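PDB 4ANO: ESSB from Geobacillus thermodenitrificans, which is an integral membrane component of the type VII (Ess) secretion system, represented here by its cytoplasmic fragment. Local coordinates for residues A[9-14]-A[109-114]; A[27-32]-A[61-66]; A[89-94]-A[150-155]. One frame throughout, in Å; residues are numbered along the deposited sequence.

Interaction 1 (A[9-14]-A[109-114])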
loop_
_atom_site.group_PDB
_atom_site.type_symbol
_atom_site.label_atom_id
_atom_site.label_comp_id
_atom_site.label_asym_id
_atom_site.label_seq_id
_atom_site.Cartn_x
_atom_site.Cartn_y
_atom_site.Cartn_z
ATOM N N THR A 9 3.537 7.920 -11.986
ATOM C CA THR A 9 2.601 7.585 -10.902
ATOM C C THR A 9 3.211 8.013 -9.561
ATOM O O THR A 9 4.334 8.423 -9.518
ATOM C CB THR A 9 2.292 6.098 -10.875
ATOM O OG1 THR A 9 3.499 5.349 -10.709
ATOM C CG2 THR A 9 1.580 5.671 -12.180
ATOM N N TYR A 10 2.458 7.892 -8.480
ATOM C CA TYR A 10 3.042 8.217 -7.184
ATOM C C TYR A 10 4.294 7.314 -6.908
ATOM O O TYR A 10 5.354 7.820 -6.503
ATOM C CB TYR A 10 1.975 7.969 -6.113
ATOM C CG TYR A 10 2.476 8.257 -4.719
ATOM C CD1 TYR A 10 2.659 9.546 -4.283
ATOM C CD2 TYR A 10 2.751 7.202 -3.858
ATOM C CE1 TYR A 10 3.103 9.799 -3.018
ATOM C CE2 TYR A 10 3.183 7.421 -2.550
ATOM C CZ TYR A 10 3.350 8.721 -2.130
ATOM O OH TYR A 10 3.848 8.935 -0.900
ATOM N N LEU A 11 4.152 6.008 -7.083
ATOM C CA LEU A 11 5.284 5.085 -6.918
ATOM C C LEU A 11 6.473 5.595 -7.698
ATOM O O LEU A 11 7.578 5.811 -7.158
ATOM C CB LEU A 11 4.908 3.721 -7.475
ATOM C CG LEU A 11 4.267 2.720 -6.532
ATOM C CD1 LEU A 11 3.996 1.423 -7.272
ATOM C CD2 LEU A 11 5.092 2.465 -5.242
ATOM N N GLU A 12 6.263 5.791 -8.995
ATOM C CA GLU A 12 7.430 6.223 -9.828
ATOM C C GLU A 12 8.141 7.445 -9.320
ATOM O O GLU A 12 9.372 7.529 -9.256
ATOM C CB GLU A 12 6.989 6.424 -11.275
ATOM C CG GLU A 12 6.724 5.112 -11.909
ATOM C CD GLU A 12 6.378 5.312 -13.371
ATOM O OE1 GLU A 12 5.425 6.082 -13.596
ATOM O OE2 GLU A 12 7.045 4.735 -14.264
ATOM N N THR A 13 7.364 8.448 -8.946
ATOM C CA THR A 13 7.873 9.676 -8.414
ATOM C C THR A 13 8.609 9.494 -7.075
ATOM O O THR A 13 9.712 10.067 -6.874
ATOM C CB THR A 13 6.694 10.703 -8.292
ATOM O OG1 THR A 13 6.160 10.920 -9.604
ATOM C CG2 THR A 13 7.201 12.027 -7.780
ATOM N N GLN A 14 8.007 8.738 -6.138
ATOM C CA GLN A 14 8.671 8.550 -4.833
ATOM C C GLN A 14 9.966 7.701 -4.970
ATOM O O GLN A 14 10.938 7.887 -4.165
ATOM C CB GLN A 14 7.805 7.763 -3.854
ATOM C CG GLN A 14 6.575 8.569 -3.327
ATOM C CD GLN A 14 6.982 9.819 -2.625
ATOM O OE1 GLN A 14 7.845 9.820 -1.702
ATOM N NE2 GLN A 14 6.515 10.955 -3.143
ATOM N N ILE A 109 6.237 1.249 1.201
ATOM C CA ILE A 109 5.536 2.381 0.513
ATOM C C ILE A 109 4.133 1.905 0.193
ATOM O O ILE A 109 3.929 0.866 -0.502
ATOM C CB ILE A 109 6.292 2.952 -0.724
ATOM C CG1 ILE A 109 5.401 3.943 -1.548
ATOM C CG2 ILE A 109 6.832 1.811 -1.722
ATOM C CD1 ILE A 109 6.296 4.839 -2.463
ATOM N N VAL A 110 3.125 2.686 0.665
ATOM C CA VAL A 110 1.747 2.226 0.594
ATOM C C VAL A 110 0.967 3.073 -0.417
ATOM O O VAL A 110 0.818 4.306 -0.305
ATOM C CB VAL A 110 1.056 2.291 1.975
ATOM C CG1 VAL A 110 -0.405 1.880 1.852
ATOM C CG2 VAL A 110 1.845 1.434 2.988
ATOM N N CYS A 111 0.441 2.430 -1.453
ATOM C CA CYS A 111 -0.411 3.082 -2.423
ATOM C C CYS A 111 -1.122 1.969 -3.206
ATOM O O CYS A 111 -0.637 0.850 -3.173
ATOM C CB CYS A 111 0.280 4.125 -3.272
ATOM S SG CYS A 111 1.627 3.279 -4.284
ATOM N N PRO A 112 -2.225 2.271 -3.895
ATOM C CA PRO A 112 -3.010 1.213 -4.548
ATOM C C PRO A 112 -2.205 0.475 -5.616
ATOM O O PRO A 112 -2.371 -0.757 -5.704
ATOM C CB PRO A 112 -4.213 2.004 -5.171
ATOM C CG PRO A 112 -4.435 3.067 -4.096
ATOM C CD PRO A 112 -3.011 3.513 -3.716
ATOM N N GLU A 113 -1.281 1.147 -6.293
ATOM C CA GLU A 113 -0.514 0.515 -7.404
ATOM C C GLU A 113 0.421 -0.538 -6.819
ATOM O O GLU A 113 0.895 -1.453 -7.549
ATOM C CB GLU A 113 0.359 1.543 -8.130
ATOM C CG GLU A 113 0.870 1.063 -9.453
ATOM C CD GLU A 113 1.732 2.067 -10.213
ATOM O OE1 GLU A 113 2.202 3.109 -9.670
ATOM O OE2 GLU A 113 1.931 1.762 -11.419
ATOM N N ASN A 114 0.751 -0.387 -5.543
ATOM C CA ASN A 114 1.738 -1.266 -4.926
ATOM C C ASN A 114 1.174 -2.405 -4.112
ATOM O O ASN A 114 1.905 -3.063 -3.377
ATOM C CB ASN A 114 2.692 -0.431 -4.073
ATOM C CG ASN A 114 4.023 -1.100 -3.887
ATOM O OD1 ASN A 114 4.539 -1.820 -4.778
ATOM N ND2 ASN A 114 4.620 -0.859 -2.709
HETATM O O HOH W 1 3.678 3.117 -12.849
HETATM O O HOH W 2 1.445 4.852 -7.836
#
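L11 and E113, the closest backbone pair with CA atoms 7.4 Å apart, bring the first turn of helix 10-15 against the loop that leads through a 3-10 turn at 112-114 toward strand 115-117. The helix starts with a capping box: T9 OG1 accepts from E12 N, and E12 OE1 from T9 N. The same T9 hydroxyl donates to E113 OE1, 2.8 Å from OG1 and met on the syn lone pair; E113 CG stands anti to its backbone N (chi1 -165°), and the extended chain beyond it reaches the helix start. One water donates to T9 OG1 and E113 OE2; a second accepts from L11 N and donates to E113 OE1, 2.6 Å from the water. The rest of the contact is largely apolar. L11 is modelled in two conformers; in the one described, CG lies 3.5 Å from C111 SG, too uncertain to imply tightness, and CD1 packs against the E113 chain. I109 CD1 reaches Q14 CB at 3.6 Å and the Y10 ring, whose edge faces C111 SG and whose OH is hydrogen-bonded to E147 OE2. N114 OD1 accepts from H127 N, while N114 ND2 braces the loop from within, donating to I109 O at 2.9 Å.

Interaction 2 (A[27-32]-A[61-66])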
loop_
_atom_site.group_PDB
_atom_site.type_symbol
_atom_site.label_atom_id
_atom_site.label_comp_id
_atom_site.label_asym_id
_atom_site.label_seq_id
_atom_site.Cartn_x
_atom_site.Cartn_y
_atom_site.Cartn_z
ATOM N N VAL A 27 10.544 -2.794 -12.084
ATOM C CA VAL A 27 10.908 -1.430 -11.733
ATOM C C VAL A 27 12.404 -1.299 -12.057
ATOM O O VAL A 27 13.188 -2.194 -11.716
ATOM C CB VAL A 27 10.534 -1.090 -10.248
ATOM C CG1 VAL A 27 11.163 -2.014 -9.272
ATOM C CG2 VAL A 27 10.915 0.337 -9.876
ATOM N N ILE A 28 12.769 -0.142 -12.601
ATOM C CA ILE A 28 14.141 0.125 -13.061
ATOM C C ILE A 28 14.662 1.380 -12.328
ATOM O O ILE A 28 14.029 2.461 -12.357
ATOM C CB ILE A 28 14.181 0.336 -14.617
ATOM C CG1 ILE A 28 13.570 -0.858 -15.412
ATOM C CG2 ILE A 28 15.619 0.686 -15.094
ATOM C CD1 ILE A 28 14.134 -2.149 -15.030
ATOM N N PHE A 29 15.765 1.217 -11.587
ATOM C CA PHE A 29 16.365 2.379 -10.926
ATOM C C PHE A 29 17.768 2.612 -11.593
ATOM O O PHE A 29 18.408 1.662 -11.989
ATOM C CB PHE A 29 16.703 2.063 -9.458
ATOM C CG PHE A 29 15.522 1.730 -8.592
ATOM C CD1 PHE A 29 14.979 0.482 -8.600
ATOM C CD2 PHE A 29 15.040 2.735 -7.724
ATOM C CE1 PHE A 29 13.817 0.170 -7.770
ATOM C CE2 PHE A 29 13.953 2.454 -6.875
ATOM C CZ PHE A 29 13.332 1.200 -6.938
ATOM N N GLN A 30 18.224 3.857 -11.548
ATOM C CA GLN A 30 19.604 4.218 -11.909
ATOM C C GLN A 30 20.520 4.061 -10.730
ATOM O O GLN A 30 20.314 4.671 -9.726
ATOM C CB GLN A 30 19.597 5.670 -12.412
ATOM C CG GLN A 30 18.784 5.922 -13.624
ATOM C CD GLN A 30 19.064 4.937 -14.743
ATOM O OE1 GLN A 30 20.173 4.875 -15.299
ATOM N NE2 GLN A 30 18.076 4.141 -15.074
ATOM N N ARG A 31 21.558 3.232 -10.866
ATOM C CA ARG A 31 22.442 2.903 -9.787
ATOM C C ARG A 31 23.130 4.163 -9.221
ATOM O O ARG A 31 23.368 4.300 -8.021
ATOM C CB ARG A 31 23.474 1.898 -10.303
ATOM C CG ARG A 31 23.837 0.906 -9.349
ATOM C CD ARG A 31 24.926 -0.055 -9.947
ATOM N NE ARG A 31 25.904 -0.363 -8.926
ATOM C CZ ARG A 31 26.751 -1.390 -8.998
ATOM N NH1 ARG A 31 26.677 -2.197 -10.030
ATOM N NH2 ARG A 31 27.581 -1.652 -7.983
ATOM N N ALA A 32 23.398 5.118 -10.096
ATOM C CA ALA A 32 24.086 6.307 -9.728
ATOM C C ALA A 32 23.309 7.120 -8.693
ATOM O O ALA A 32 23.886 7.904 -7.918
ATOM C CB ALA A 32 24.441 7.156 -11.008
ATOM N N ASP A 61 24.929 -0.110 -14.480
ATOM C CA ASP A 61 24.306 1.197 -14.394
ATOM C C ASP A 61 22.907 1.195 -13.723
ATOM O O ASP A 61 22.356 2.236 -13.480
ATOM C CB ASP A 61 24.173 1.775 -15.787
ATOM C CG ASP A 61 25.534 2.144 -16.380
ATOM O OD1 ASP A 61 26.475 2.429 -15.601
ATOM O OD2 ASP A 61 25.621 2.131 -17.604
ATOM N N GLU A 62 22.318 0.038 -13.549
ATOM C CA GLU A 62 20.888 0.045 -13.115
ATOM C C GLU A 62 20.599 -1.064 -12.141
ATOM O O GLU A 62 21.296 -2.053 -12.069
ATOM C CB GLU A 62 19.920 -0.209 -14.300
ATOM C CG GLU A 62 19.949 0.909 -15.292
ATOM C CD GLU A 62 19.107 0.641 -16.484
ATOM O OE1 GLU A 62 19.026 -0.490 -16.968
ATOM O OE2 GLU A 62 18.503 1.636 -16.920
ATOM N N VAL A 63 19.546 -0.874 -11.342
ATOM C CA VAL A 63 19.032 -1.963 -10.537
ATOM C C VAL A 63 17.594 -2.236 -11.064
ATOM O O VAL A 63 16.770 -1.315 -11.145
ATOM C CB VAL A 63 18.977 -1.574 -8.990
ATOM C CG1 VAL A 63 18.122 -2.569 -8.205
ATOM C CG2 VAL A 63 20.440 -1.454 -8.438
ATOM N N LYS A 64 17.334 -3.480 -11.428
ATOM C CA LYS A 64 16.022 -3.931 -11.968
ATOM C C LYS A 64 15.407 -4.943 -10.984
ATOM O O LYS A 64 16.135 -5.831 -10.423
ATOM C CB LYS A 64 16.181 -4.490 -13.396
ATOM C CG LYS A 64 14.963 -5.125 -13.968
ATOM C CD LYS A 64 15.465 -5.869 -15.243
ATOM C CE LYS A 64 14.443 -5.984 -16.309
ATOM N NZ LYS A 64 14.916 -7.138 -17.240
ATOM N N VAL A 65 14.141 -4.716 -10.594
ATOM C CA VAL A 65 13.394 -5.686 -9.724
ATOM C C VAL A 65 12.178 -6.143 -10.579
ATOM O O VAL A 65 11.434 -5.316 -11.097
ATOM C CB VAL A 65 12.918 -5.034 -8.402
ATOM C CG1 VAL A 65 12.209 -6.012 -7.445
ATOM C CG2 VAL A 65 14.119 -4.352 -7.677
ATOM N N VAL A 66 12.075 -7.432 -10.743
ATOM C CA VAL A 66 10.989 -8.059 -11.430
ATOM C C VAL A 66 10.153 -8.756 -10.348
ATOM O O VAL A 66 10.688 -9.593 -9.649
ATOM C CB VAL A 66 11.538 -9.144 -12.353
ATOM C CG1 VAL A 66 10.378 -9.881 -13.034
ATOM C CG2 VAL A 66 12.493 -8.526 -13.354
HETATM O O HOH W 3 21.338 3.606 -17.436
HETATM O O HOH W 4 23.549 4.628 -13.091
#
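The F29 ring turns its edge to V63 O, which lies in the ring plane 3.6 Å from CD1; its side chain is also touched by L15 and P135. Two further flat groups, the Q30 amide and the E62 carboxylate, belong to side chains that lie side by side, pointing the same way, with the two planes 72° apart. Q30 bends at chi2 (-49°), and its NE2 donates to E62 OE2 at 3.1 Å, close to the plane of the amide and on the anti side of the carboxylate. A water donates to Q30 OE1 and, weakly, to E62 OE2. An alanine in place of E62 would probably leave Q30 NE2 without this acceptor and its amide freer to turn. The backbones form a regular antiparallel ladder. V27 with V65 and F29 with V63 are hydrogen-bonded pairs, the shortest bond running 2.8 Å from F29 N to V63 O at 173°; I28 with K64 and Q30 with E62 are non-hydrogen-bonded. Past the ladder, R31 N donates to D61 O at 2.9 Å. The residues V27, F29, V63 and V65 share one face, where V27 CG1 rests 3.6 Å from V65 CB. On the other, I28 lies alongside K64, and I28 CD1 comes up against K64 CG, a close approach that is doubtful because I28 is modelled in two conformers. Backbone bonds continue the sheet both ways, from I28 to V18 of strand 18-22 and from K64 to D57 of strand 53-58, making these two the inner strands, while L15 of helix 10-15 packs on V27 and F29.

Interaction 3 (A[89-94]-A[150-155]); sequences RAAIHL and ATVLAL
L155 N donates to T151 O at 2.9 Å and makes a second, weak bond to V152 O. Of this last part of the helix, T151, V152 and L155 meet the neighbouring helix. Helix segments 89-94 and 150-155 run nearly antiparallel, at 165°, with their axes 9.8 Å apart and with A91 and V152 at the closest backbone approach. A91 CB sits against both methyls of V152, 4.0 Å from CG1 and 4.0 Å from CG2. L155 holds CG anti to its backbone N (chi1 -180°), and its CD2 branch meets A90 CB at 4.1 Å, with A91 N and CB close by. At the other end L94 CD2 meets T151 CG2 at 3.9 Å, the two side chains crossing at about a right angle. The chi1 of T151 (-60°) sets OG1 beside its own backbone N, where it bonds E147 O one turn earlier; CG2 is then the branch that meets L94. A polar tie just beside the packing, from R87 NE to L155 O, links the same two helices. Helix 84-98 carries I92 against helix 187-207, and helix 141-155 carries L153 against helix 176-183, placing the pair within the helical part of the domain; the YukC family is grouped with the protein kinases, and this part is consistent with a kinase-like helical lobe. With only methyl groups meeting between the side chains, and the T151 hydroxyl satisfied within its own helix, the contact rests on shape and burial and imposes little directional constraint.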
loop_
_atom_site.group_PDB
_atom_site.type_symbol
_atom_site.label_atom_id
_atom_site.label_comp_id
_atom_site.label_asym_id
_atom_site.label_seq_id
_atom_site.Cartn_x
_atom_site.Cartn_y
_atom_site.Cartn_z
ATOM N N ARG A 89 -12.536 -4.333 6.171
ATOM C CA ARG A 89 -11.775 -5.401 6.852
ATOM C C ARG A 89 -10.406 -5.457 6.226
ATOM O O ARG A 89 -9.411 -5.665 6.946
ATOM C CB ARG A 89 -12.492 -6.764 6.765
ATOM C CG ARG A 89 -13.516 -6.958 7.948
ATOM C CD ARG A 89 -14.385 -8.235 7.764
ATOM N NE ARG A 89 -15.490 -8.344 8.752
ATOM C CZ ARG A 89 -16.608 -9.079 8.580
ATOM N NH1 ARG A 89 -16.804 -9.779 7.458
ATOM N NH2 ARG A 89 -17.556 -9.116 9.528
ATOM N N ALA A 90 -10.353 -5.361 4.887
ATOM C CA ALA A 90 -9.118 -5.306 4.138
ATOM C C ALA A 90 -8.191 -4.180 4.579
ATOM O O ALA A 90 -6.942 -4.365 4.669
ATOM C CB ALA A 90 -9.380 -5.231 2.614
ATOM N N ALA A 91 -8.797 -3.038 4.868
ATOM C CA ALA A 91 -8.081 -1.832 5.269
ATOM C C ALA A 91 -7.512 -2.028 6.672
ATOM O O ALA A 91 -6.380 -1.653 6.947
ATOM C CB ALA A 91 -8.989 -0.626 5.226
ATOM N N ILE A 92 -8.284 -2.683 7.542
ATOM C CA ILE A 92 -7.742 -3.068 8.858
ATOM C C ILE A 92 -6.507 -3.976 8.817
ATOM O O ILE A 92 -5.506 -3.702 9.511
ATOM C CB ILE A 92 -8.898 -3.632 9.772
ATOM C CG1 ILE A 92 -9.940 -2.524 10.043
ATOM C CG2 ILE A 92 -8.346 -4.226 11.047
ATOM C CD1 ILE A 92 -11.209 -3.005 10.817
ATOM N N HIS A 93 -6.537 -5.008 8.001
ATOM C CA HIS A 93 -5.367 -5.835 7.803
ATOM C C HIS A 93 -4.189 -5.033 7.257
ATOM O O HIS A 93 -3.069 -5.248 7.677
ATOM C CB HIS A 93 -5.625 -6.959 6.805
ATOM C CG HIS A 93 -6.697 -7.930 7.211
ATOM N ND1 HIS A 93 -7.636 -8.390 6.317
ATOM C CD2 HIS A 93 -6.972 -8.542 8.391
ATOM C CE1 HIS A 93 -8.460 -9.232 6.924
ATOM N NE2 HIS A 93 -8.090 -9.329 8.189
ATOM N N LEU A 94 -4.426 -4.129 6.319
ATOM C CA LEU A 94 -3.360 -3.231 5.828
ATOM C C LEU A 94 -2.731 -2.418 6.942
ATOM O O LEU A 94 -1.494 -2.358 7.095
ATOM C CB LEU A 94 -3.915 -2.275 4.731
ATOM C CG LEU A 94 -2.860 -1.267 4.225
ATOM C CD1 LEU A 94 -1.689 -1.911 3.525
ATOM C CD2 LEU A 94 -3.555 -0.317 3.192
ATOM N N ALA A 150 -4.651 7.775 2.927
ATOM C CA ALA A 150 -5.155 8.005 1.576
ATOM C C ALA A 150 -5.554 6.670 0.955
ATOM O O ALA A 150 -6.542 6.586 0.211
ATOM C CB ALA A 150 -4.180 8.735 0.727
ATOM N N THR A 151 -4.697 5.653 1.147
ATOM C CA THR A 151 -4.959 4.293 0.575
ATOM C C THR A 151 -6.227 3.657 1.167
ATOM O O THR A 151 -7.109 3.099 0.470
ATOM C CB THR A 151 -3.767 3.367 0.745
ATOM O OG1 THR A 151 -2.672 3.985 0.053
ATOM C CG2 THR A 151 -4.111 1.990 0.154
ATOM N N VAL A 152 -6.370 3.766 2.475
ATOM C CA VAL A 152 -7.573 3.257 3.126
ATOM C C VAL A 152 -8.828 4.028 2.667
ATOM O O VAL A 152 -9.858 3.357 2.376
ATOM C CB VAL A 152 -7.377 3.475 4.651
ATOM C CG1 VAL A 152 -8.735 3.338 5.423
ATOM C CG2 VAL A 152 -6.364 2.447 5.168
ATOM N N LEU A 153 -8.750 5.356 2.558
ATOM C CA LEU A 153 -9.913 6.123 2.013
ATOM C C LEU A 153 -10.209 5.751 0.581
ATOM O O LEU A 153 -11.365 5.592 0.155
ATOM C CB LEU A 153 -9.719 7.627 2.128
ATOM C CG LEU A 153 -9.797 8.049 3.602
ATOM C CD1 LEU A 153 -9.308 9.467 3.854
ATOM C CD2 LEU A 153 -11.123 7.815 4.163
ATOM N N ALA A 154 -9.181 5.607 -0.234
ATOM C CA ALA A 154 -9.394 5.150 -1.600
ATOM C C ALA A 154 -10.065 3.756 -1.649
ATOM O O ALA A 154 -10.863 3.487 -2.545
ATOM C CB ALA A 154 -8.118 5.128 -2.370
ATOM N N LEU A 155 -9.744 2.884 -0.717
ATOM C CA LEU A 155 -10.292 1.538 -0.748
ATOM C C LEU A 155 -11.754 1.482 -0.197
ATOM O O LEU A 155 -12.573 0.703 -0.719
ATOM C CB LEU A 155 -9.399 0.652 0.088
ATOM C CG LEU A 155 -9.749 -0.820 0.216
ATOM C CD1 LEU A 155 -9.710 -1.396 -1.197
ATOM C CD2 LEU A 155 -8.757 -1.526 1.100
#

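Overall arrangement
Interaction 3 is fully buried, whereas interactions 1 and 2 each combine buried side chains with partly exposed polar groups. Their chemistry follows their place: backbone bonds join two inner strands of the four-stranded sheet in interaction 2, a helix start is tied to a loop by a carboxylate and waters in interaction 1, and side chains of two helices meet through methyl groups in interaction 3. Interactions 1 and 3 adjoin, V110 touching L94, and C111 and P112 packing on T151, so loop 109-114 lies between helix 10-15 and the helical region. Interaction 2 stands apart, about 17 Å from interaction 3 between nearest atoms, but helix 10-15 serves both interaction 1 and the sheet.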